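Cysteine S-methyltransferase NleE (Escherichia coli O157:H7, PDB 4R29) binds S-adenosylmethionine and probably methylates a zinc-finger cysteine in host TAB2 and TAB3, so blocking NF-kappaB activation as a secreted bacterial effector. Local coordinates at residues L57-E60 against E61-E65; A67-F70 against S71-K74; L156-Q159 against R160-F164; N169-R172 against D173-E177. The protein carries 1 engineered substitution. All coordinates share one frame; numbering follows the deposited sequence.

Contact 1 of 4, residues L57-E60 against E61-E65; sequences LKQE and EFVNE
Leu57 lays its CD1 methyl against the CD2-CE2 side of the Phe62 ring, at a slant to the ring plane, with CD1 3.5 Å from Phe62 CE2 and 3.6 Å from Phe62 CD2. Phe62 is buried, and His123 packs edge-to-face with it, so Leu57 adds an aliphatic neighbour to an aromatic pair. Lys58 runs an extended chain past Glu61, whose OE1 lies 3.5 Å from Lys58 CB and equally far from Lys58 CD. This approach is to methylene groups: Lys58 NZ stays 5.0 Å from Glu61 OE1 and instead donates to the carbonyl of Lys44. A chi1 of 177° and a bend at chi2 carry the Glu60 carboxylate toward Arg68, which OE2 meets in a salt bridge; Glu65 OE1 binds the same guanidinium. The carbonyl of Lys58 takes two amides. Val63 N arrives at 3.0 Å from Lys58 O in a nearly straight bond (163° at the hydrogen), whereas Phe62 N donates to Lys58 O from above the carbonyl plane, with a more bent 138°. Asn64 N to Gln59 O, 2.8 Å, repeats the five-residue spacing, and a weak bond from Glu65 N to Glu60 O continues it. Lys58 is the N-cap residue, joining strand 56-57 to helix 59-76, and the bonds to the fifth residue mark the wider pi-type turn at 61-64, near the start of this helix.

Contact 2 of 4, residues A67-F70 against S71-K74; sequences ARRF and SYMK
Two flat groups carry the side-chain contacts: the Phe70 ring, with Lys74 CD over one face, and the Arg69 guanidinium, with Tyr72 CD2 over one of its faces. Lys74 CD sits 4.0 Å from the centroid of the Phe70 ring and 23° off the ring normal, a CH-pi contact displaced toward the rim. A bend at chi3 of Lys74 folds the aliphatic chain across the ring, so that methylenes do the touching. In the second pair, Arg69 NH1 lies 3.4 Å from Tyr72 CD2 and 3.6 Å from Tyr72 CE2; the planes are 41° apart, which excludes a parallel stack, and NH1 meets the ring obliquely. Bends at chi2 and chi3 curl Arg69 along the tyrosine, both side chains pointing the same way. Their polar ends are held elsewhere: Arg69 NE forms a salt bridge with Asp121, and Tyr72 OH is hydrogen-bonded to Glu96. Beneath them runs regular alpha-helical backbone, with Met73 N 2.9 Å from Arg69 O and Lys74 N also 2.9 Å from Phe70 O. Ser71 turns its hydroxyl back on the helix, where OG gives a weak bond to Ala67 O at 3.3 Å, a carbonyl that also accepts from Ser71 N. Buried Met73, its chain extended, touches Trp99 and Ile103 of helix 95-103 and Ala124 and Leu125 of helix 120-125. This is a surface helix that turns Met73 to two neighbouring helices, with the i to i+3 pair Arg69-Tyr72 and the i to i+4 pair Phe70-Lys74 at its more exposed positions.

Contact 3 of 4, residues L156-Q159 against R160-F164; sequences LGEQ and RANRF
The backbone from Leu156 to Arg163 is regular alpha-helix, each amide from Arg160 to Arg163 reaching the carbonyl four residues earlier, as with Arg160 N to Leu156 O at 2.9 Å and Arg163 N to Gln159 O at 2.8 Å. Upon this frame Arg160 extends its chain beside Leu156: Arg160 CB and CG pass 3.3 and 3.4 Å from Leu156 O, and Arg160 NE stands 4.3 Å from Leu156 CD2, a loose approach. The extended chain, straight from CG to NE, carries the guanidinium away from the helix axis, where NH1 makes a weak hydrogen bond to the carbonyl of Ile201; the side chain also touches Met109 and Pro108. On another side Glu158 and Asn162 run side by side, Glu158 CG 3.8 Å from Asn162 ND2, with carboxylate and amide planes 76° apart. A chi1 of -163° in Glu158 and of -79° in Asn162 brings these two chains alongside each other. Gly157 and Ala161 are buried, the small methyl of Ala161 consistent with close helix-to-sheet packing. Ala161 and Phe164 touch strand 145-151, and Arg160 and Phe164 touch strand 109-114, which places this helix on the sheet of the Rossmann-like fold. The cofactor pocket is near: the Arg160 side chain is about 6 Å from that of Arg107, an S-adenosylmethionine-binding residue.

Contact 4 of 4, residues N169-R172 against D173-E177; sequences NIKR and DIMQE
First torsions set the two CG atoms of Arg172 and Asp173: chi1 of 74° puts Arg172 CG between its backbone N and carbonyl carbon, chi1 of -70° keeps Asp173 CG beside its own N, and a bend at chi2 of Arg172 turns NE to Asp173 OD1. The result is a salt bridge, Arg172 NE to Asp173 OD1 at 2.8 Å, bent to 138° at the hydrogen. OD1 is met on its syn side, somewhat out of the carboxylate plane, and the planes of the two groups are well turned from each other. One helical turn apart, Ile170 CG2 lies 3.8 Å from Ile174 CD1, the two branched chains side by side. Lys171 and Met175 likewise run alongside each other, with Lys171 NZ 3.6 Å from Met175 SD; NZ is held by Ser190 in a hydrogen bond and by Glu191 in a salt bridge. Ile170, Ile174 and Met175 touch helix 186-201. These touches, with the i to i+4 isoleucine pair, are those of a helix packed on a neighbouring helix, here close to the cofactor pocket: the Lys171 side chain is about 6 Å from bound S-adenosylmethionine.

How the contacts relate
Along the chain the four contacts follow one another in series, paired on two helices. Contacts 1 and 2 lie on helix 59-76, centres 13 Å apart, and the Glu60-Arg68 salt bridge joins them. Contacts 3 and 4 share the long helix 155-181, their centres 19 Å apart and nearest atoms about 5 Å apart. Between the pairs there is no touch: contacts 2 and 3 come within about 17 Å between nearest atoms, and contacts 1 and 4, on opposite sides of the chain's centre, are 38 Å apart between centres. Helix 155-181 runs near the S-adenosylmethionine pocket, with the side chains of Arg160 and Lys171 about 9 and 6 Å from the cofactor, whereas the start of helix 59-76 lies away from the cofactor site.

Contact 1 of 4, residues L57-E60 against E61-E65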
loop_
_atom_site.group_PDB
_atom_site.type_symbol
_atom_site.label_atom_id
_atom_site.label_comp_id
_atom_site.label_asym_id
_atom_site.label_seq_id
_atom_site.Cartn_x
_atom_site.Cartn_y
_atom_site.Cartn_z
ATOM N N LEU A 57 5.490 0.869 -23.014
ATOM C CA LEU A 57 4.284 1.109 -22.238
ATOM C C LEU A 57 3.110 1.159 -23.199
ATOM O O LEU A 57 3.120 1.931 -24.155
ATOM C CB LEU A 57 4.373 2.431 -21.475
ATOM C CG LEU A 57 5.557 2.629 -20.530
ATOM C CD1 LEU A 57 5.404 3.962 -19.824
ATOM C CD2 LEU A 57 5.689 1.482 -19.516
ATOM N N LYS A 58 2.099 0.334 -22.958
ATOM C CA LYS A 58 0.898 0.367 -23.785
ATOM C C LYS A 58 0.237 1.741 -23.740
ATOM O O LYS A 58 0.131 2.368 -22.677
ATOM C CB LYS A 58 -0.080 -0.725 -23.354
ATOM C CG LYS A 58 0.548 -2.100 -23.384
ATOM C CD LYS A 58 -0.466 -3.205 -23.191
ATOM C CE LYS A 58 0.227 -4.558 -23.242
ATOM N NZ LYS A 58 -0.758 -5.669 -23.275
ATOM N N GLN A 59 -0.195 2.212 -24.904
ATOM C CA GLN A 59 -0.781 3.540 -25.010
ATOM C C GLN A 59 -2.160 3.618 -24.368
ATOM O O GLN A 59 -2.503 4.631 -23.763
ATOM C CB GLN A 59 -0.835 4.008 -26.467
ATOM C CG GLN A 59 0.454 4.668 -26.949
ATOM C CD GLN A 59 0.604 6.110 -26.460
ATOM O OE1 GLN A 59 -0.378 6.863 -26.390
ATOM N NE2 GLN A 59 1.837 6.500 -26.121
ATOM N N GLU A 60 -2.947 2.556 -24.483
ATOM C CA GLU A 60 -4.275 2.579 -23.882
ATOM C C GLU A 60 -4.264 2.123 -22.423
ATOM O O GLU A 60 -4.753 2.835 -21.542
ATOM C CB GLU A 60 -5.273 1.749 -24.687
ATOM C CG GLU A 60 -6.656 1.692 -24.048
ATOM C CD GLU A 60 -7.238 3.082 -23.807
ATOM O OE1 GLU A 60 -6.628 4.072 -24.276
ATOM O OE2 GLU A 60 -8.300 3.188 -23.156
ATOM N N GLU A 61 -3.702 0.938 -22.185
ATOM C CA GLU A 61 -3.686 0.321 -20.856
ATOM C C GLU A 61 -2.794 1.039 -19.829
ATOM O O GLU A 61 -3.121 1.088 -18.645
ATOM C CB GLU A 61 -3.301 -1.166 -20.941
ATOM C CG GLU A 61 -4.355 -2.075 -21.588
ATOM C CD GLU A 61 -4.438 -1.915 -23.103
ATOM O OE1 GLU A 61 -3.436 -1.493 -23.734
ATOM O OE2 GLU A 61 -5.515 -2.210 -23.661
ATOM N N PHE A 62 -1.665 1.578 -20.259
ATOM C CA PHE A 62 -0.872 2.377 -19.333
ATOM C C PHE A 62 -1.087 3.890 -19.490
ATOM O O PHE A 62 -1.696 4.526 -18.628
ATOM C CB PHE A 62 0.617 2.054 -19.425
ATOM C CG PHE A 62 1.439 2.742 -18.366
ATOM C CD1 PHE A 62 1.594 2.169 -17.113
ATOM C CD2 PHE A 62 2.033 3.974 -18.613
ATOM C CE1 PHE A 62 2.345 2.798 -16.134
ATOM C CE2 PHE A 62 2.779 4.610 -17.634
ATOM C CZ PHE A 62 2.937 4.019 -16.396
ATOM N N VAL A 63 -0.584 4.452 -20.587
ATOM C CA VAL A 63 -0.604 5.901 -20.798
ATOM C C VAL A 63 -2.000 6.508 -20.650
ATOM O O VAL A 63 -2.204 7.401 -19.833
ATOM C CB VAL A 63 -0.020 6.291 -22.171
ATOM C CG1 VAL A 63 -0.181 7.791 -22.406
ATOM C CG2 VAL A 63 1.447 5.889 -22.267
ATOM N N ASN A 64 -2.963 6.021 -21.426
ATOM C CA ASN A 64 -4.304 6.598 -21.379
ATOM C C ASN A 64 -5.068 6.255 -20.103
ATOM O O ASN A 64 -5.888 7.048 -19.625
ATOM C CB ASN A 64 -5.128 6.209 -22.611
ATOM C CG ASN A 64 -4.530 6.737 -23.905
ATOM O OD1 ASN A 64 -4.743 6.163 -24.975
ATOM N ND2 ASN A 64 -3.762 7.825 -23.810
ATOM N N GLU A 65 -4.822 5.069 -19.559
ATOM C CA GLU A 65 -5.453 4.700 -18.305
ATOM C C GLU A 65 -4.888 5.595 -17.209
ATOM O O GLU A 65 -5.635 6.143 -16.403
ATOM C CB GLU A 65 -5.218 3.226 -17.977
ATOM C CG GLU A 65 -5.866 2.752 -16.677
ATOM C CD GLU A 65 -7.384 2.859 -16.682
ATOM O OE1 GLU A 65 -7.950 3.377 -17.673
ATOM O OE2 GLU A 65 -8.015 2.424 -15.684
#

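Contact 2 of 4, residues A67-F70 against S71-K74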
loop_
_atom_site.group_PDB
_atom_site.type_symbol
_atom_site.label_atom_id
_atom_site.label_comp_id
_atom_site.label_asym_id
_atom_site.label_seq_id
_atom_site.Cartn_x
_atom_site.Cartn_y
_atom_site.Cartn_z
ATOM N N ALA A 67 -3.626 8.598 -17.370
ATOM C CA ALA A 67 -4.110 9.970 -17.480
ATOM C C ALA A 67 -5.537 10.074 -16.977
ATOM O O ALA A 67 -5.868 11.027 -16.276
ATOM C CB ALA A 67 -3.997 10.479 -18.909
ATOM N N ARG A 68 -6.381 9.096 -17.323
ATOM C CA ARG A 68 -7.765 9.075 -16.828
ATOM C C ARG A 68 -7.830 8.943 -15.298
ATOM O O ARG A 68 -8.573 9.657 -14.625
ATOM C CB ARG A 68 -8.587 7.949 -17.472
ATOM C CG ARG A 68 -9.093 8.246 -18.887
ATOM C CD ARG A 68 -10.030 7.146 -19.404
ATOM N NE ARG A 68 -9.396 5.825 -19.385
ATOM C CZ ARG A 68 -8.804 5.259 -20.434
ATOM N NH1 ARG A 68 -8.768 5.888 -21.602
ATOM N NH2 ARG A 68 -8.245 4.057 -20.318
ATOM N N ARG A 69 -7.056 8.024 -14.747
ATOM C CA ARG A 69 -7.037 7.851 -13.307
ATOM C C ARG A 69 -6.485 9.103 -12.610
ATOM O O ARG A 69 -6.982 9.507 -11.557
ATOM C CB ARG A 69 -6.240 6.604 -12.948
ATOM C CG ARG A 69 -6.817 5.345 -13.577
ATOM C CD ARG A 69 -8.236 5.070 -13.072
ATOM N NE ARG A 69 -8.208 4.520 -11.721
ATOM C CZ ARG A 69 -9.257 4.467 -10.912
ATOM N NH1 ARG A 69 -10.426 4.935 -11.310
ATOM N NH2 ARG A 69 -9.136 3.942 -9.706
ATOM N N PHE A 70 -5.490 9.733 -13.228
ATOM C CA PHE A 70 -4.859 10.925 -12.656
ATOM C C PHE A 70 -5.839 12.098 -12.564
ATOM O O PHE A 70 -5.852 12.830 -11.571
ATOM C CB PHE A 70 -3.605 11.312 -13.445
ATOM C CG PHE A 70 -2.803 12.423 -12.819
ATOM C CD1 PHE A 70 -2.448 12.378 -11.472
ATOM C CD2 PHE A 70 -2.372 13.503 -13.587
ATOM C CE1 PHE A 70 -1.677 13.403 -10.890
ATOM C CE2 PHE A 70 -1.621 14.526 -13.023
ATOM C CZ PHE A 70 -1.269 14.476 -11.668
ATOM N N SER A 71 -6.679 12.252 -13.586
ATOM C CA SER A 71 -7.720 13.276 -13.563
ATOM C C SER A 71 -8.677 13.020 -12.422
ATOM O O SER A 71 -9.041 13.932 -11.681
ATOM C CB SER A 71 -8.510 13.274 -14.871
ATOM O OG SER A 71 -7.690 13.724 -15.924
ATOM N N TYR A 72 -9.114 11.773 -12.317
ATOM C CA TYR A 72 -9.973 11.353 -11.223
ATOM C C TYR A 72 -9.350 11.745 -9.876
ATOM O O TYR A 72 -10.035 12.275 -9.010
ATOM C CB TYR A 72 -10.206 9.842 -11.319
ATOM C CG TYR A 72 -10.739 9.162 -10.068
ATOM C CD1 TYR A 72 -11.718 9.749 -9.285
ATOM C CD2 TYR A 72 -10.287 7.913 -9.697
ATOM C CE1 TYR A 72 -12.218 9.111 -8.151
ATOM C CE2 TYR A 72 -10.777 7.273 -8.576
ATOM C CZ TYR A 72 -11.740 7.875 -7.808
ATOM O OH TYR A 72 -12.227 7.222 -6.695
ATOM N N MET A 73 -8.054 11.493 -9.707
ATOM C CA MET A 73 -7.379 11.790 -8.444
ATOM C C MET A 73 -7.290 13.290 -8.148
ATOM O O MET A 73 -7.430 13.736 -6.998
ATOM C CB MET A 73 -5.986 11.167 -8.432
ATOM C CG MET A 73 -6.000 9.648 -8.314
ATOM S SD MET A 73 -4.336 8.976 -8.408
ATOM C CE MET A 73 -4.655 7.210 -8.298
ATOM N N LYS A 74 -7.064 14.064 -9.200
ATOM C CA LYS A 74 -6.934 15.511 -9.083
ATOM C C LYS A 74 -8.252 16.132 -8.670
ATOM O O LYS A 74 -8.281 17.058 -7.867
ATOM C CB LYS A 74 -6.435 16.101 -10.400
ATOM C CG LYS A 74 -4.948 15.863 -10.647
ATOM C CD LYS A 74 -4.483 16.572 -11.912
ATOM C CE LYS A 74 -5.255 16.075 -13.134
ATOM N NZ LYS A 74 -4.848 16.828 -14.357
#

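Contact 3 of 4, residues L156-Q159 against R160-F164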
loop_
_atom_site.group_PDB
_atom_site.type_symbol
_atom_site.label_atom_id
_atom_site.label_comp_id
_atom_site.label_asym_id
_atom_site.label_seq_id
_atom_site.Cartn_x
_atom_site.Cartn_y
_atom_site.Cartn_z
ATOM N N LEU A 156 1.891 13.707 10.728
ATOM C CA LEU A 156 1.452 12.339 10.981
ATOM C C LEU A 156 1.701 11.387 9.801
ATOM O O LEU A 156 1.791 10.178 9.982
ATOM C CB LEU A 156 -0.030 12.306 11.369
ATOM C CG LEU A 156 -0.419 12.850 12.749
ATOM C CD1 LEU A 156 -1.923 12.984 12.874
ATOM C CD2 LEU A 156 0.110 11.953 13.846
ATOM N N GLY A 157 1.812 11.926 8.597
ATOM C CA GLY A 157 1.942 11.097 7.414
ATOM C C GLY A 157 3.111 10.148 7.484
ATOM O O GLY A 157 2.934 8.932 7.555
ATOM N N GLU A 158 4.313 10.713 7.463
ATOM C CA GLU A 158 5.534 9.937 7.495
ATOM C C GLU A 158 5.659 9.118 8.779
ATOM O O GLU A 158 6.098 7.975 8.748
ATOM C CB GLU A 158 6.750 10.859 7.339
ATOM C CG GLU A 158 8.034 10.111 6.957
ATOM C CD GLU A 158 9.268 11.007 6.938
ATOM O OE1 GLU A 158 10.377 10.509 7.230
ATOM O OE2 GLU A 158 9.133 12.208 6.626
ATOM N N GLN A 159 5.295 9.719 9.903
ATOM C CA GLN A 159 5.348 9.029 11.181
ATOM C C GLN A 159 4.533 7.747 11.133
ATOM O O GLN A 159 5.034 6.680 11.489
ATOM C CB GLN A 159 4.875 9.941 12.332
ATOM C CG GLN A 159 5.889 11.032 12.696
ATOM C CD GLN A 159 5.332 12.117 13.627
ATOM O OE1 GLN A 159 4.313 11.923 14.304
ATOM N NE2 GLN A 159 6.007 13.267 13.658
ATOM N N ARG A 160 3.285 7.850 10.678
ATOM C CA ARG A 160 2.436 6.667 10.572
ATOM C C ARG A 160 2.963 5.693 9.550
ATOM O O ARG A 160 2.906 4.490 9.770
ATOM C CB ARG A 160 0.968 7.030 10.299
ATOM C CG ARG A 160 0.300 7.575 11.534
ATOM C CD ARG A 160 -1.184 7.731 11.395
ATOM N NE ARG A 160 -1.731 8.224 12.649
ATOM C CZ ARG A 160 -3.015 8.183 12.975
ATOM N NH1 ARG A 160 -3.907 7.658 12.137
ATOM N NH2 ARG A 160 -3.405 8.664 14.146
ATOM N N ALA A 161 3.504 6.198 8.443
ATOM C CA ALA A 161 4.008 5.300 7.424
ATOM C C ALA A 161 5.162 4.511 8.014
ATOM O O ALA A 161 5.262 3.302 7.828
ATOM C CB ALA A 161 4.447 6.053 6.193
ATOM N N ASN A 162 6.034 5.207 8.731
ATOM C CA ASN A 162 7.163 4.550 9.376
ATOM C C ASN A 162 6.695 3.547 10.427
ATOM O O ASN A 162 7.178 2.419 10.484
ATOM C CB ASN A 162 8.104 5.587 9.999
ATOM C CG ASN A 162 9.010 6.243 8.975
ATOM O OD1 ASN A 162 9.328 5.654 7.936
ATOM N ND2 ASN A 162 9.427 7.466 9.259
ATOM N N ARG A 163 5.743 3.965 11.252
ATOM C CA ARG A 163 5.189 3.105 12.278
ATOM C C ARG A 163 4.553 1.845 11.667
ATOM O O ARG A 163 4.643 0.754 12.223
ATOM C CB ARG A 163 4.178 3.874 13.114
ATOM C CG ARG A 163 3.572 3.080 14.268
ATOM C CD ARG A 163 4.622 2.876 15.331
ATOM N NE ARG A 163 4.101 2.235 16.535
ATOM C CZ ARG A 163 4.827 1.433 17.312
ATOM N NH1 ARG A 163 6.093 1.163 17.001
ATOM N NH2 ARG A 163 4.289 0.892 18.392
ATOM N N PHE A 164 3.929 1.986 10.514
ATOM C CA PHE A 164 3.395 0.817 9.847
ATOM C C PHE A 164 4.497 -0.175 9.491
ATOM O O PHE A 164 4.346 -1.374 9.690
ATOM C CB PHE A 164 2.624 1.203 8.587
ATOM C CG PHE A 164 2.332 0.041 7.689
ATOM C CD1 PHE A 164 1.287 -0.820 7.973
ATOM C CD2 PHE A 164 3.125 -0.213 6.576
ATOM C CE1 PHE A 164 1.012 -1.909 7.152
ATOM C CE2 PHE A 164 2.859 -1.295 5.744
ATOM C CZ PHE A 164 1.801 -2.149 6.035
#

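Contact 4 of 4, residues N169-R172 against D173-E177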
loop_
_atom_site.group_PDB
_atom_site.type_symbol
_atom_site.label_atom_id
_atom_site.label_comp_id
_atom_site.label_asym_id
_atom_site.label_seq_id
_atom_site.Cartn_x
_atom_site.Cartn_y
_atom_site.Cartn_z
ATOM N N ASN A 169 7.038 -5.217 10.040
ATOM C CA ASN A 169 8.240 -6.009 10.232
ATOM C C ASN A 169 8.116 -6.940 11.432
ATOM O O ASN A 169 8.616 -8.053 11.421
ATOM C CB ASN A 169 9.460 -5.099 10.400
ATOM C CG ASN A 169 9.949 -4.532 9.080
ATOM O OD1 ASN A 169 9.735 -5.120 8.023
ATOM N ND2 ASN A 169 10.605 -3.380 9.136
ATOM N N ILE A 170 7.460 -6.461 12.480
ATOM C CA ILE A 170 7.235 -7.296 13.631
ATOM C C ILE A 170 6.347 -8.468 13.235
ATOM O O ILE A 170 6.658 -9.616 13.545
ATOM C CB ILE A 170 6.569 -6.526 14.749
ATOM C CG1 ILE A 170 7.559 -5.547 15.377
ATOM C CG2 ILE A 170 6.009 -7.493 15.788
ATOM C CD1 ILE A 170 6.919 -4.678 16.452
ATOM N N LYS A 171 5.251 -8.177 12.536
ATOM C CA LYS A 171 4.356 -9.238 12.083
ATOM C C LYS A 171 5.123 -10.271 11.264
ATOM O O LYS A 171 5.085 -11.455 11.563
ATOM C CB LYS A 171 3.202 -8.691 11.243
ATOM C CG LYS A 171 2.127 -9.742 10.922
ATOM C CD LYS A 171 1.639 -9.627 9.491
ATOM C CE LYS A 171 0.139 -9.965 9.343
ATOM N NZ LYS A 171 -0.320 -11.160 10.142
ATOM N N ARG A 172 5.826 -9.826 10.227
ATOM C CA ARG A 172 6.484 -10.783 9.350
ATOM C C ARG A 172 7.638 -11.531 10.062
ATOM O O ARG A 172 7.830 -12.719 9.828
ATOM C CB ARG A 172 6.919 -10.142 8.028
ATOM C CG ARG A 172 8.110 -9.250 8.141
ATOM C CD ARG A 172 9.383 -9.911 7.626
ATOM N NE ARG A 172 10.552 -9.096 7.966
ATOM C CZ ARG A 172 10.824 -7.914 7.413
ATOM N NH1 ARG A 172 10.008 -7.408 6.490
ATOM N NH2 ARG A 172 11.905 -7.233 7.786
ATOM N N ASP A 173 8.371 -10.856 10.948
ATOM C CA ASP A 173 9.392 -11.543 11.748
ATOM C C ASP A 173 8.787 -12.664 12.595
ATOM O O ASP A 173 9.310 -13.782 12.646
ATOM C CB ASP A 173 10.173 -10.562 12.630
ATOM C CG ASP A 173 11.087 -9.661 11.817
ATOM O OD1 ASP A 173 11.172 -9.858 10.586
ATOM O OD2 ASP A 173 11.725 -8.761 12.397
ATOM N N ILE A 174 7.667 -12.361 13.243
ATOM C CA ILE A 174 6.964 -13.334 14.064
ATOM C C ILE A 174 6.490 -14.517 13.224
ATOM O O ILE A 174 6.730 -15.678 13.559
ATOM C CB ILE A 174 5.809 -12.665 14.835
ATOM C CG1 ILE A 174 6.393 -11.756 15.926
ATOM C CG2 ILE A 174 4.874 -13.701 15.453
ATOM C CD1 ILE A 174 5.348 -11.084 16.772
ATOM N N MET A 175 5.870 -14.220 12.094
ATOM C CA MET A 175 5.358 -15.274 11.243
ATOM C C MET A 175 6.438 -16.159 10.613
ATOM O O MET A 175 6.237 -17.367 10.442
ATOM C CB MET A 175 4.435 -14.699 10.186
ATOM C CG MET A 175 2.987 -14.819 10.598
ATOM S SD MET A 175 1.975 -13.834 9.526
ATOM C CE MET A 175 1.781 -15.045 8.222
ATOM N N GLN A 176 7.568 -15.555 10.266
ATOM C CA GLN A 176 8.695 -16.295 9.738
ATOM C C GLN A 176 9.198 -17.271 10.789
ATOM O O GLN A 176 9.482 -18.430 10.489
ATOM C CB GLN A 176 9.819 -15.330 9.386
ATOM C CG GLN A 176 9.506 -14.423 8.221
ATOM C CD GLN A 176 10.256 -14.825 6.973
ATOM O OE1 GLN A 176 11.056 -14.039 6.436
ATOM N NE2 GLN A 176 10.013 -16.058 6.496
ATOM N N GLU A 177 9.303 -16.790 12.026
ATOM C CA GLU A 177 9.868 -17.597 13.085
ATOM C C GLU A 177 8.962 -18.768 13.393
ATOM O O GLU A 177 9.420 -19.905 13.488
ATOM C CB GLU A 177 10.120 -16.769 14.347
ATOM C CG GLU A 177 10.639 -17.616 15.490
ATOM C CD GLU A 177 11.632 -16.895 16.383
ATOM O OE1 GLU A 177 11.548 -15.653 16.510
ATOM O OE2 GLU A 177 12.499 -17.580 16.973
#